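Local coordinates for protein putative peptidase (Parabacteroides merdae, PDB 4L8K) that probably hydrolyses peptide bonds as a serine peptidase of family S41, with a region related to the tricorn protease, at residues M110-L115 and A142-C147; G121-G126 and K148-D153; N136-F141 and A169-E174; R208-V213 and L235-V240. All coordinates share one frame; numbering follows the deposited sequence.

Contact 1: residues M110-L115 and A142-C147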
# COMPACT_ATOMS: atom_id res chain seq x y z
N MSE A 110 14.90 7.76 -4.54
CA MSE A 110 15.29 6.47 -5.15
C MSE A 110 16.76 6.11 -4.93
O MSE A 110 17.65 6.96 -5.03
CB MSE A 110 15.05 6.46 -6.67
CG MSE A 110 13.60 6.53 -7.07
SE MSE A 110 13.40 6.59 -9.04
CE MSE A 110 14.59 8.13 -9.50
N LYS A 111 16.98 4.81 -4.71
CA LYS A 111 18.29 4.16 -4.68
C LYS A 111 18.29 3.30 -5.92
O LYS A 111 17.30 2.57 -6.14
CB LYS A 111 18.54 3.32 -3.42
CG LYS A 111 18.58 4.08 -2.12
CD LYS A 111 18.84 3.09 -1.00
CE LYS A 111 18.96 3.72 0.36
NZ LYS A 111 19.08 2.66 1.41
N TYR A 112 19.33 3.40 -6.77
CA TYR A 112 19.28 2.60 -7.99
C TYR A 112 20.65 2.07 -8.39
O TYR A 112 21.67 2.68 -8.11
CB TYR A 112 18.57 3.35 -9.14
CG TYR A 112 19.30 4.55 -9.70
CD1 TYR A 112 19.21 5.80 -9.07
CD2 TYR A 112 19.99 4.47 -10.90
CE1 TYR A 112 19.86 6.93 -9.61
CE2 TYR A 112 20.62 5.59 -11.46
CZ TYR A 112 20.55 6.82 -10.81
OH TYR A 112 21.20 7.90 -11.38
N LYS A 113 20.65 0.90 -9.01
CA LYS A 113 21.86 0.21 -9.43
C LYS A 113 21.57 -0.84 -10.50
O LYS A 113 20.55 -1.51 -10.45
CB LYS A 113 22.51 -0.47 -8.20
CG LYS A 113 23.93 -0.95 -8.42
CD LYS A 113 24.45 -1.65 -7.21
CE LYS A 113 25.85 -2.13 -7.41
NZ LYS A 113 26.44 -2.59 -6.12
N ARG A 114 22.53 -1.04 -11.42
CA ARG A 114 22.44 -2.08 -12.44
C ARG A 114 22.90 -3.42 -11.83
O ARG A 114 23.93 -3.48 -11.15
CB ARG A 114 23.25 -1.75 -13.70
CG ARG A 114 22.66 -0.60 -14.48
CD ARG A 114 23.32 -0.40 -15.83
NE ARG A 114 24.78 -0.29 -15.76
CZ ARG A 114 25.49 0.70 -16.29
NH1 ARG A 114 24.87 1.71 -16.89
NH2 ARG A 114 26.81 0.69 -16.23
N LEU A 115 22.13 -4.47 -12.10
CA LEU A 115 22.45 -5.83 -11.66
C LEU A 115 22.62 -6.77 -12.88
O LEU A 115 22.29 -6.38 -14.01
CB LEU A 115 21.32 -6.36 -10.72
CG LEU A 115 20.93 -5.52 -9.48
CD1 LEU A 115 19.75 -6.18 -8.76
CD2 LEU A 115 22.12 -5.34 -8.53
N ALA A 142 18.03 6.79 -18.04
CA ALA A 142 19.21 6.87 -18.96
C ALA A 142 20.35 5.93 -18.46
O ALA A 142 21.01 5.29 -19.28
CB ALA A 142 19.71 8.30 -19.08
N HIS A 143 20.52 5.79 -17.13
CA HIS A 143 21.51 4.87 -16.58
C HIS A 143 21.17 3.40 -16.96
O HIS A 143 22.07 2.56 -17.05
CB HIS A 143 21.58 5.04 -15.05
CG HIS A 143 22.66 4.23 -14.40
ND1 HIS A 143 24.00 4.43 -14.70
CD2 HIS A 143 22.57 3.24 -13.48
CE1 HIS A 143 24.67 3.55 -13.98
NE2 HIS A 143 23.85 2.81 -13.23
N PHE A 144 19.88 3.13 -17.24
CA PHE A 144 19.35 1.80 -17.57
C PHE A 144 18.99 1.64 -19.06
O PHE A 144 18.34 0.66 -19.42
CB PHE A 144 18.10 1.54 -16.69
CG PHE A 144 18.32 1.50 -15.19
CD1 PHE A 144 19.55 1.16 -14.65
CD2 PHE A 144 17.26 1.74 -14.32
CE1 PHE A 144 19.73 1.09 -13.27
CE2 PHE A 144 17.44 1.64 -12.94
CZ PHE A 144 18.67 1.30 -12.42
N LYS A 145 19.47 2.56 -19.92
CA LYS A 145 19.22 2.58 -21.37
C LYS A 145 19.53 1.23 -22.06
O LYS A 145 18.74 0.76 -22.86
CB LYS A 145 20.02 3.74 -22.04
CG LYS A 145 19.95 3.84 -23.56
CD LYS A 145 18.53 4.12 -24.11
CE LYS A 145 18.39 3.93 -25.61
NZ LYS A 145 18.29 2.50 -26.00
N GLU A 146 20.63 0.60 -21.69
CA GLU A 146 21.09 -0.67 -22.28
C GLU A 146 20.52 -1.92 -21.59
O GLU A 146 20.76 -3.03 -22.07
CB GLU A 146 22.63 -0.75 -22.24
CG GLU A 146 23.36 0.33 -23.00
CD GLU A 146 22.89 0.56 -24.42
OE1 GLU A 146 22.69 -0.41 -25.18
OE2 GLU A 146 22.66 1.74 -24.74
N CYS A 147 19.80 -1.75 -20.47
CA CYS A 147 19.19 -2.84 -19.71
C CYS A 147 17.97 -3.43 -20.45
O CYS A 147 17.22 -2.73 -21.13
CB CYS A 147 18.81 -2.36 -18.31
SG CYS A 147 20.20 -1.72 -17.34
O HOH W 1 24.97 0.86 -11.49
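R114 meets H143 in two ways with one guanidinium: the group lies flat on the imidazole, while its NH1 donates to the backbone O of H143. The planes differ by 14° with group centres 4.2 Å apart, the geometry of a stack, and R114 NH1 stands over the rim of the ring, 3.4 Å from H143 CE1. The hydrogen bond from R114 NH1 to H143 O is 2.9 Å long and runs in the carbonyl plane, only 7° out of the guanidinium plane. A bend at chi3 (-52°) turns NE away from the extended part of the chain. Before that bend, R114 CG touches the F144 ring at its edge, 3.6 Å from CD1, and R114 CD lies 3.7 Å from C147 SG. A water at the imidazole edge is hydrogen-bonded to H143 NE2 (2.8 Å) and accepts from the backbone N of R114, which ties the ring to the strand. Y112 completes an aromatic cluster: its edge is offset toward the face of F144, with Y112 CD2 3.8 Å from F144 CZ, and its CE2 approaches H143 obliquely. The contact thus joins strand 110-115 to the end of helix 134-143 and the type I turn from F144 to C147. An alanine at R114 would probably leave the carbonyl of H143 without this donor and uncover one face of the imidazole. R114 NE also forms a salt bridge with D118, so NE and NH1 of the guanidinium are bonded to a carboxylate and a carbonyl respectively, and its charge over the imidazole would probably disfavour protonation of H143.

Contact 2: residues G121-G126 and K148-D153; sequences GYVYYG and KGLIFD
G121 and L150 begin a parallel ladder that continues through Y122 with I151 and V123 with F152 to Y124 with D153; the strand axes come within 4.7 Å at an angle of 13°. The backbone bonds from I151 N to G121 O, V123 N to I151 O and D153 N to V123 O are all 2.8 Å. On the face of V123, L150 and F152, the two valine branches diverge: CG2 meets L150 CD1 and CG1 meets F152 CE2, both at 3.9 Å. On the other face, Y122 has CG anti to its backbone N (chi1 172°), and its ring edge passes I151 CG2, 3.6 Å from Y122 CD1. Y122 OH donates to D153 OD2 over 2.6 Å, meeting the anti side of the carboxylate 19° out of its plane. Both ends have second partners, Q96 for the hydroxyl and R155 for the carboxylate, so the buried charge is probably offset, by R155 above all. At the Y124-Y125 end the backbone bond from Y125 N to D153 O persists at 3.0 Å, but the side chains pack less closely. Y124, partly exposed, touches obliquely, with CD1 3.2 Å from D153 O, and its hydroxyl bonds to R155 O. Y125 gives chiefly CB to F152, while its ring leads off toward S130. The two strands belong to a beta-alpha-beta unit with helix 134-143 between them, consistent with the ClpP/crotonase clan. That helix reaches V123 through M140, helices 93-100 and 301-311 cover the face of Y122 and I151, and strands 110-115 and 213-217 flank the pair within the sheet.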
# COMPACT_ATOMS: atom_id res chain seq x y z
N GLY A 121 18.12 -3.16 -14.54
CA GLY A 121 18.06 -1.96 -13.72
C GLY A 121 17.28 -2.24 -12.45
O GLY A 121 16.18 -2.78 -12.49
N TYR A 122 17.86 -1.94 -11.29
CA TYR A 122 17.15 -2.16 -10.01
C TYR A 122 16.92 -0.81 -9.31
O TYR A 122 17.84 -0.01 -9.18
CB TYR A 122 17.90 -3.17 -9.10
CG TYR A 122 17.33 -3.27 -7.69
CD1 TYR A 122 16.22 -4.08 -7.42
CD2 TYR A 122 17.85 -2.52 -6.64
CE1 TYR A 122 15.67 -4.15 -6.15
CE2 TYR A 122 17.28 -2.55 -5.37
CZ TYR A 122 16.20 -3.38 -5.12
OH TYR A 122 15.67 -3.42 -3.85
N VAL A 123 15.67 -0.55 -8.93
CA VAL A 123 15.31 0.66 -8.19
C VAL A 123 14.65 0.25 -6.86
O VAL A 123 13.75 -0.59 -6.85
CB VAL A 123 14.37 1.65 -8.98
CG1 VAL A 123 14.09 2.93 -8.18
CG2 VAL A 123 14.92 2.00 -10.36
N TYR A 124 15.10 0.84 -5.76
CA TYR A 124 14.40 0.71 -4.49
C TYR A 124 13.80 2.09 -4.15
O TYR A 124 14.51 3.10 -4.11
CB TYR A 124 15.25 0.19 -3.33
CG TYR A 124 14.41 0.04 -2.08
CD1 TYR A 124 13.34 -0.86 -2.04
CD2 TYR A 124 14.62 0.84 -0.96
CE1 TYR A 124 12.52 -0.97 -0.92
CE2 TYR A 124 13.83 0.71 0.18
CZ TYR A 124 12.76 -0.17 0.19
OH TYR A 124 11.92 -0.28 1.26
N TYR A 125 12.48 2.11 -3.97
CA TYR A 125 11.77 3.32 -3.60
C TYR A 125 11.05 3.04 -2.27
O TYR A 125 9.97 2.44 -2.25
CB TYR A 125 10.82 3.76 -4.73
CG TYR A 125 10.25 5.15 -4.51
CD1 TYR A 125 11.08 6.24 -4.31
CD2 TYR A 125 8.87 5.36 -4.51
CE1 TYR A 125 10.55 7.52 -4.10
CE2 TYR A 125 8.34 6.63 -4.32
CZ TYR A 125 9.18 7.71 -4.14
OH TYR A 125 8.67 8.97 -3.94
N GLY A 126 11.69 3.41 -1.17
CA GLY A 126 11.21 3.12 0.17
C GLY A 126 10.04 3.93 0.70
O GLY A 126 9.37 3.50 1.64
N LYS A 148 17.81 -4.74 -20.30
CA LYS A 148 16.74 -5.63 -20.82
C LYS A 148 15.41 -5.38 -20.08
O LYS A 148 14.33 -5.50 -20.66
CB LYS A 148 17.18 -7.09 -20.54
CG LYS A 148 17.07 -8.06 -21.67
CD LYS A 148 17.62 -9.40 -21.25
CE LYS A 148 17.00 -10.54 -22.04
NZ LYS A 148 15.61 -10.86 -21.61
N GLY A 149 15.50 -5.11 -18.78
CA GLY A 149 14.32 -4.88 -17.97
C GLY A 149 14.62 -4.15 -16.69
O GLY A 149 15.79 -3.92 -16.37
N LEU A 150 13.56 -3.82 -15.94
CA LEU A 150 13.63 -3.05 -14.72
C LEU A 150 12.94 -3.75 -13.57
O LEU A 150 11.86 -4.31 -13.73
CB LEU A 150 12.96 -1.67 -14.96
CG LEU A 150 12.86 -0.67 -13.78
CD1 LEU A 150 14.16 0.09 -13.62
CD2 LEU A 150 11.77 0.33 -14.01
N ILE A 151 13.55 -3.63 -12.39
CA ILE A 151 12.96 -4.07 -11.13
C ILE A 151 12.64 -2.78 -10.37
O ILE A 151 13.55 -1.95 -10.13
CB ILE A 151 13.86 -5.08 -10.31
CG1 ILE A 151 14.09 -6.40 -11.08
CG2 ILE A 151 13.26 -5.37 -8.90
CD1 ILE A 151 15.25 -7.33 -10.47
N PHE A 152 11.34 -2.56 -10.05
CA PHE A 152 10.90 -1.40 -9.28
C PHE A 152 10.40 -1.92 -7.92
O PHE A 152 9.30 -2.44 -7.79
CB PHE A 152 9.84 -0.56 -10.03
CG PHE A 152 9.78 0.87 -9.53
CD1 PHE A 152 9.05 1.19 -8.38
CD2 PHE A 152 10.52 1.88 -10.15
CE1 PHE A 152 9.03 2.51 -7.89
CE2 PHE A 152 10.50 3.19 -9.67
CZ PHE A 152 9.75 3.50 -8.55
N ASP A 153 11.26 -1.85 -6.92
CA ASP A 153 10.99 -2.43 -5.60
C ASP A 153 10.36 -1.41 -4.65
O ASP A 153 11.00 -0.43 -4.25
CB ASP A 153 12.32 -2.98 -5.03
CG ASP A 153 12.26 -3.82 -3.77
OD1 ASP A 153 11.16 -3.98 -3.21
OD2 ASP A 153 13.32 -4.31 -3.35

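Contact 3: residues N136-F141 and A169-E174; sequences NLDYMF and ASRFLE
D138 and R171 carry the polar part of the contact, a salt bridge between D138 OD1 and R171 NH1 at 2.7 Å. The nitrogen meets the oxygen nearly in line with the C-O bond, yet the oxygen lies 25° out of the guanidinium plane, and the side chains cross at about a right angle. Both groups have further partners: R171 NH2 pairs with E134 and NH1 with T207 O, while D138 OD2 pairs with R206. Apolar contact backs the charge, for L137 CB sits over one face of the guanidinium, 3.6 Å from R171 CZ. In the fold, this joins helix 134-143, the crossover of a beta-alpha-beta unit, to the loop between helix 162-169 and strand 177-182. R171 bends at chi2 (-60°), its CD leaving the line of the chain, and nearer the backbone R171 CB touches the edge of the F141 ring, 3.7 Å from F141 CE2. The aromatic part is an offset edge-to-face pair: the edge of F141 is turned toward the face of F172, planes 79° apart and centroids at 5.7 Å. Its nearest atoms are F141 CZ and F172 CZ, 3.8 Å apart. Over one face of F141 lies the methyl carbon of M140, a selenomethionine.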
# COMPACT_ATOMS: atom_id res chain seq x y z
N ASN A 136 15.36 13.41 -11.94
CA ASN A 136 15.72 12.18 -11.21
C ASN A 136 15.32 10.94 -12.00
O ASN A 136 16.14 10.03 -12.22
CB ASN A 136 15.01 12.13 -9.83
CG ASN A 136 15.46 13.10 -8.81
OD1 ASN A 136 14.67 13.47 -7.94
ND2 ASN A 136 16.75 13.50 -8.83
N LEU A 137 14.04 10.92 -12.46
CA LEU A 137 13.50 9.82 -13.25
C LEU A 137 14.20 9.69 -14.60
O LEU A 137 14.60 8.58 -14.95
CB LEU A 137 11.97 9.96 -13.44
CG LEU A 137 11.13 9.67 -12.20
CD1 LEU A 137 9.76 10.34 -12.29
CD2 LEU A 137 11.03 8.15 -11.90
N ASP A 138 14.40 10.80 -15.33
CA ASP A 138 15.09 10.79 -16.63
C ASP A 138 16.52 10.24 -16.51
O ASP A 138 16.94 9.46 -17.37
CB ASP A 138 15.12 12.18 -17.26
CG ASP A 138 13.81 12.62 -17.89
OD1 ASP A 138 12.86 11.80 -17.93
OD2 ASP A 138 13.73 13.78 -18.35
N TYR A 139 17.25 10.63 -15.45
CA TYR A 139 18.63 10.18 -15.20
C TYR A 139 18.71 8.70 -14.83
O TYR A 139 19.62 8.00 -15.30
CB TYR A 139 19.30 11.04 -14.12
CG TYR A 139 19.90 12.29 -14.71
CD1 TYR A 139 21.02 12.23 -15.55
CD2 TYR A 139 19.33 13.54 -14.48
CE1 TYR A 139 21.54 13.37 -16.15
CE2 TYR A 139 19.87 14.70 -15.06
CZ TYR A 139 20.98 14.61 -15.88
OH TYR A 139 21.53 15.72 -16.43
N MSE A 140 17.74 8.21 -14.04
CA MSE A 140 17.67 6.81 -13.63
C MSE A 140 17.41 5.95 -14.89
O MSE A 140 18.13 4.98 -15.11
CB MSE A 140 16.62 6.62 -12.51
CG MSE A 140 16.38 5.16 -12.08
SE MSE A 140 15.05 4.29 -13.25
CE MSE A 140 13.42 5.34 -12.69
N PHE A 141 16.45 6.35 -15.72
CA PHE A 141 16.13 5.63 -16.96
C PHE A 141 17.31 5.65 -17.92
O PHE A 141 17.60 4.61 -18.51
CB PHE A 141 14.84 6.17 -17.64
CG PHE A 141 13.53 5.84 -16.92
CD1 PHE A 141 13.28 4.55 -16.44
CD2 PHE A 141 12.53 6.80 -16.77
CE1 PHE A 141 12.07 4.25 -15.79
CE2 PHE A 141 11.33 6.49 -16.13
CZ PHE A 141 11.11 5.23 -15.63
N ALA A 169 4.28 6.48 -11.99
CA ALA A 169 3.39 5.62 -12.79
C ALA A 169 3.20 6.11 -14.23
O ALA A 169 3.15 5.27 -15.14
CB ALA A 169 2.04 5.49 -12.11
N SER A 170 3.10 7.44 -14.43
CA SER A 170 2.89 8.05 -15.75
C SER A 170 4.07 7.80 -16.74
O SER A 170 3.87 7.93 -17.95
CB SER A 170 2.58 9.54 -15.61
OG SER A 170 3.72 10.26 -15.15
N ARG A 171 5.25 7.37 -16.23
CA ARG A 171 6.44 7.03 -17.02
C ARG A 171 6.34 5.65 -17.66
O ARG A 171 7.18 5.31 -18.49
CB ARG A 171 7.71 7.09 -16.15
CG ARG A 171 8.01 8.47 -15.55
CD ARG A 171 8.19 9.52 -16.64
NE ARG A 171 8.71 10.77 -16.11
CZ ARG A 171 9.98 11.16 -16.20
NH1 ARG A 171 10.85 10.42 -16.86
NH2 ARG A 171 10.37 12.31 -15.67
N PHE A 172 5.32 4.86 -17.33
CA PHE A 172 5.19 3.50 -17.84
C PHE A 172 3.97 3.34 -18.76
O PHE A 172 3.69 2.25 -19.26
CB PHE A 172 5.14 2.52 -16.65
CG PHE A 172 6.38 2.57 -15.80
CD1 PHE A 172 7.47 1.76 -16.09
CD2 PHE A 172 6.46 3.43 -14.71
CE1 PHE A 172 8.64 1.83 -15.32
CE2 PHE A 172 7.63 3.49 -13.94
CZ PHE A 172 8.71 2.68 -14.25
N LEU A 173 3.28 4.45 -19.04
CA LEU A 173 2.08 4.48 -19.88
C LEU A 173 2.41 4.74 -21.33
O LEU A 173 3.33 5.50 -21.64
CB LEU A 173 1.14 5.58 -19.36
CG LEU A 173 0.02 5.16 -18.40
CD1 LEU A 173 0.56 4.56 -17.11
CD2 LEU A 173 -0.84 6.32 -18.06
N GLU A 174 1.63 4.12 -22.23
CA GLU A 174 1.71 4.28 -23.68
C GLU A 174 0.66 5.28 -24.13
O GLU A 174 0.85 6.03 -25.10
CB GLU A 174 1.49 2.92 -24.38

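Contact 4: residues R208-V213 and L235-V240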
# COMPACT_ATOMS: atom_id res chain seq x y z
N ARG A 208 10.02 7.58 -20.98
CA ARG A 208 9.10 6.51 -20.59
C ARG A 208 9.81 5.15 -20.66
O ARG A 208 10.78 4.99 -21.41
CB ARG A 208 7.82 6.55 -21.46
CG ARG A 208 6.89 7.71 -21.05
CD ARG A 208 5.63 7.79 -21.89
NE ARG A 208 5.93 8.04 -23.31
CZ ARG A 208 5.46 7.29 -24.30
NH1 ARG A 208 4.68 6.26 -24.06
NH2 ARG A 208 5.77 7.59 -25.56
N TRP A 209 9.35 4.18 -19.85
CA TRP A 209 9.92 2.84 -19.84
C TRP A 209 8.85 1.85 -20.30
O TRP A 209 7.88 1.59 -19.57
CB TRP A 209 10.49 2.48 -18.46
CG TRP A 209 11.22 1.17 -18.43
CD1 TRP A 209 10.67 -0.08 -18.27
CD2 TRP A 209 12.65 0.96 -18.53
NE1 TRP A 209 11.66 -1.04 -18.28
CE2 TRP A 209 12.88 -0.43 -18.42
CE3 TRP A 209 13.75 1.82 -18.72
CZ2 TRP A 209 14.17 -0.97 -18.48
CZ3 TRP A 209 15.02 1.28 -18.77
CH2 TRP A 209 15.22 -0.10 -18.63
N LEU A 210 9.03 1.32 -21.51
CA LEU A 210 8.04 0.42 -22.09
C LEU A 210 8.58 -1.01 -22.18
O LEU A 210 7.87 -1.90 -22.62
CB LEU A 210 7.57 0.95 -23.45
CG LEU A 210 6.93 2.37 -23.45
CD1 LEU A 210 6.47 2.75 -24.85
CD2 LEU A 210 5.77 2.48 -22.47
N ARG A 211 9.82 -1.22 -21.72
CA ARG A 211 10.45 -2.53 -21.62
C ARG A 211 9.90 -3.28 -20.40
O ARG A 211 9.25 -2.66 -19.54
CB ARG A 211 11.97 -2.36 -21.50
CG ARG A 211 12.66 -2.17 -22.86
CD ARG A 211 14.06 -1.64 -22.62
NE ARG A 211 13.98 -0.19 -22.42
CZ ARG A 211 15.00 0.59 -22.05
NH1 ARG A 211 16.19 0.06 -21.78
NH2 ARG A 211 14.83 1.90 -21.96
N PRO A 212 10.12 -4.62 -20.28
CA PRO A 212 9.58 -5.34 -19.11
C PRO A 212 9.95 -4.71 -17.75
O PRO A 212 11.04 -4.14 -17.58
CB PRO A 212 10.17 -6.73 -19.25
CG PRO A 212 10.39 -6.89 -20.74
CD PRO A 212 10.85 -5.54 -21.18
N VAL A 213 9.00 -4.76 -16.80
CA VAL A 213 9.14 -4.23 -15.44
C VAL A 213 8.64 -5.25 -14.45
O VAL A 213 7.52 -5.77 -14.61
CB VAL A 213 8.38 -2.87 -15.21
CG1 VAL A 213 8.50 -2.35 -13.77
CG2 VAL A 213 8.83 -1.80 -16.18
N LEU A 235 -0.64 -2.40 -16.68
CA LEU A 235 0.24 -2.18 -17.81
C LEU A 235 0.82 -3.48 -18.38
O LEU A 235 1.21 -4.38 -17.62
CB LEU A 235 1.33 -1.18 -17.41
CG LEU A 235 0.79 0.15 -16.79
CD1 LEU A 235 1.92 1.05 -16.33
CD2 LEU A 235 -0.15 0.90 -17.76
N PRO A 236 0.81 -3.59 -19.73
CA PRO A 236 1.23 -4.86 -20.38
C PRO A 236 2.69 -5.29 -20.10
O PRO A 236 2.95 -6.49 -20.09
CB PRO A 236 1.03 -4.58 -21.88
CG PRO A 236 0.99 -3.08 -22.03
CD PRO A 236 0.34 -2.61 -20.73
N GLN A 237 3.62 -4.34 -19.89
CA GLN A 237 5.02 -4.69 -19.65
C GLN A 237 5.30 -4.98 -18.17
O GLN A 237 6.41 -5.39 -17.85
CB GLN A 237 5.98 -3.60 -20.17
CG GLN A 237 6.10 -2.35 -19.27
CD GLN A 237 5.06 -1.29 -19.51
OE1 GLN A 237 3.89 -1.55 -19.83
NE2 GLN A 237 5.49 -0.05 -19.34
N VAL A 238 4.29 -4.82 -17.30
CA VAL A 238 4.51 -4.96 -15.86
C VAL A 238 4.05 -6.32 -15.30
O VAL A 238 2.93 -6.77 -15.55
CB VAL A 238 3.84 -3.79 -15.05
CG1 VAL A 238 3.96 -3.99 -13.54
CG2 VAL A 238 4.38 -2.42 -15.46
N THR A 239 4.92 -6.92 -14.47
CA THR A 239 4.63 -8.09 -13.65
C THR A 239 4.83 -7.65 -12.19
O THR A 239 5.84 -7.03 -11.88
CB THR A 239 5.48 -9.31 -14.00
OG1 THR A 239 5.37 -9.57 -15.40
CG2 THR A 239 5.09 -10.55 -13.20
N VAL A 240 3.86 -7.94 -11.33
CA VAL A 240 3.95 -7.67 -9.90
C VAL A 240 4.36 -8.98 -9.23
O VAL A 240 3.77 -10.03 -9.48
CB VAL A 240 2.65 -7.06 -9.29
CG1 VAL A 240 2.83 -6.80 -7.78
CG2 VAL A 240 2.26 -5.76 -10.00
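V213 pairs with V238 in a parallel bridge, CA to CA 4.7 Å, where V213 N donates to Q237 O at 2.9 Å, tilted 32° from the carbonyl plane, and T239 N to V213 O at 2.8 Å. Beside the bridge, V213 CB rests 4.0 Å from V238 CG2. Q237 supplies most of the side-chain contact. Its CG stands between the backbone N and the carbonyl carbon (chi1 77°), which brings it 3.2 Å from R211 O, and a second bend at chi2 carries CD round toward W209. There, Q237 NE2 donates to W209 O at 2.9 Å, on a lone pair in the carbonyl plane. The same nitrogen also bonds to F172 O, while W209 NE1 donates to P212 O within its own loop. An alanine at Q237 would probably leave the carbonyls of W209 and F172 without their shared donor and open a gap beside R211 O. Because one amide serves two carbonyls, in the loop of W209 and in that of F172, the placing of the chain here probably rests on this side-chain amide as well as on the backbone bonds.

From the N terminus, strand 110-115 comes first and 121-126 next, so contact 1, closing over 26 residues at 142-147, crosses contact 2, which closes at 148-153. Contact 3 starts on helix 134-143, between the two strands of contact 2, and ends at 169-174, crossing both. Contact 4 follows in series, its own loop running from 208-213 to 235-240. The seven-stranded sheet links contacts 1, 2 and 4: K113 O receives Y122 N, and L150 N reaches P212 O. Contact 3 adds the helix and loop layer, with M140 SE on V123 and R171 O meeting W209 N. R211 NH1 bonds to C147 O, joining contact 4 back to contact 1.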